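PDB 6TRK: pollen allergen Phl p 6 from Phleum pratense, which is a grass pollen allergen built as a helical bundle, whose biological role in the plant is not established, although its family has been linked to ribonucleases. Local coordinates for residues A[30-33]-A[34-37]. The protein carries 1 engineered substitution. Residues are numbered along the deposited sequence; the frame is centred on the assembly and turned at random.
Sequences PADK and YKTF
Lys35 reaches back to Asp32 in the first turns of helix 30-55, an i to i+3 salt bridge at the surface of this all-helical allergen. Lys35 CB packs 4.0 Å from Asp32 O. The chain stays extended to CD, then bends twice, nearly eclipsed about CG-CD (chi3 -16°) and again about CD-CE (chi4 99°), which brings NZ alongside the aspartate. Lys35 NZ meets Asp32 OD1 at 3.2 Å, a weak hydrogen bond within the salt bridge; a long flexible lysine suits such an exposed place.

In the first turn two waters stand in for direct i to i+4 bonds: one bridges Pro30 O and Tyr34 N, the other Ala31 O and Lys35 N. Direct bonding then takes over, with Phe37 N donating to Lys33 O at 2.8 Å and a nearly straight 170°. Proline suits the first turn, where a backbone N-H would have no helical acceptor to meet. Lys33 leaves another side of the helix, its NZ hydrogen-bonded to the carbonyls of Thr25 and Val28 in the preceding loop, while Phe37 turns its ring into the core against Phe86 and Tyr83. Thr36 N donates to Asp32 O at 3.1 Å, and its short side chain keeps the hydroxyl beside the backbone N, leaving Thr36 OG1 3.0 Å from Asp32 O.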
loop_
_atom_site.group_PDB
_atom_site.type_symbol
_atom_site.label_atom_id
_atom_site.label_comp_id
_atom_site.label_asym_id
_atom_site.label_seq_id
_atom_site.Cartn_x
_atom_site.Cartn_y
_atom_site.Cartn_z
ATOM N N PRO A 30 16.346 10.071 -7.662
ATOM C CA PRO A 30 15.936 8.667 -7.813
ATOM C C PRO A 30 16.520 7.722 -6.774
ATOM O O PRO A 30 15.804 6.833 -6.274
ATOM C CB PRO A 30 16.438 8.316 -9.229
ATOM C CG PRO A 30 16.414 9.640 -9.971
ATOM C CD PRO A 30 16.708 10.702 -8.952
ATOM N N ALA A 31 17.787 7.893 -6.411
ATOM C CA ALA A 31 18.388 6.933 -5.489
ATOM C C ALA A 31 17.854 7.068 -4.068
ATOM O O ALA A 31 18.079 6.163 -3.246
ATOM C CB ALA A 31 19.908 7.097 -5.462
ATOM N N ASP A 32 17.185 8.178 -3.748
ATOM C CA ASP A 32 16.641 8.377 -2.413
ATOM C C ASP A 32 15.139 8.169 -2.349
ATOM O O ASP A 32 14.576 8.204 -1.254
ATOM C CB ASP A 32 17.008 9.770 -1.916
ATOM C CG ASP A 32 18.507 10.012 -1.923
ATOM O OD1 ASP A 32 19.232 9.235 -1.281
ATOM O OD2 ASP A 32 18.947 10.981 -2.585
ATOM N N LYS A 33 14.473 7.914 -3.481
ATOM C CA LYS A 33 13.014 7.843 -3.466
ATOM C C LYS A 33 12.499 6.700 -2.591
ATOM O O LYS A 33 11.556 6.877 -1.808
ATOM C CB LYS A 33 12.474 7.689 -4.884
ATOM C CG LYS A 33 12.541 8.971 -5.750
ATOM C CD LYS A 33 11.892 8.708 -7.111
ATOM C CE LYS A 33 12.189 9.844 -8.108
ATOM N NZ LYS A 33 11.432 11.016 -7.698
ATOM N N TYR A 34 13.080 5.504 -2.718
ATOM C CA TYR A 34 12.494 4.398 -1.973
ATOM C C TYR A 34 12.613 4.608 -0.465
ATOM O O TYR A 34 11.643 4.365 0.279
ATOM C CB TYR A 34 13.111 3.063 -2.380
ATOM C CG TYR A 34 12.477 1.920 -1.627
ATOM C CD1 TYR A 34 11.123 1.680 -1.709
ATOM C CD2 TYR A 34 13.243 1.097 -0.803
ATOM C CE1 TYR A 34 10.537 0.672 -1.023
ATOM C CE2 TYR A 34 12.634 0.066 -0.108
ATOM C CZ TYR A 34 11.285 -0.128 -0.236
ATOM O OH TYR A 34 10.659 -1.158 0.447
ATOM N N LYS A 35 13.789 5.048 0.010
ATOM C CA LYS A 35 13.978 5.262 1.443
ATOM C C LYS A 35 13.047 6.342 1.971
ATOM O O LYS A 35 12.516 6.221 3.081
ATOM C CB LYS A 35 15.431 5.621 1.726
ATOM C CG LYS A 35 15.793 5.767 3.184
ATOM C CD LYS A 35 17.188 6.433 3.399
ATOM C CE LYS A 35 18.108 6.458 2.154
ATOM N NZ LYS A 35 18.142 7.765 1.385
ATOM N N THR A 36 12.838 7.407 1.180
ATOM C CA THR A 36 11.926 8.479 1.562
ATOM C C THR A 36 10.490 7.980 1.617
ATOM O O THR A 36 9.768 8.212 2.602
ATOM C CB THR A 36 12.078 9.642 0.573
ATOM O OG1 THR A 36 13.410 10.215 0.662
ATOM C CG2 THR A 36 11.024 10.717 0.804
ATOM N N PHE A 37 10.063 7.278 0.567
ATOM C CA PHE A 37 8.711 6.729 0.526
ATOM C C PHE A 37 8.470 5.783 1.701
ATOM O O PHE A 37 7.435 5.841 2.384
ATOM C CB PHE A 37 8.506 5.975 -0.809
ATOM C CG PHE A 37 7.362 5.021 -0.770
ATOM C CD1 PHE A 37 6.078 5.457 -1.002
ATOM C CD2 PHE A 37 7.544 3.696 -0.457
ATOM C CE1 PHE A 37 5.000 4.603 -0.948
ATOM C CE2 PHE A 37 6.456 2.825 -0.351
ATOM C CZ PHE A 37 5.201 3.272 -0.611
HETATM O O HOH W 1 15.198 4.736 -4.539
HETATM O O HOH W 2 16.290 4.862 -1.486
#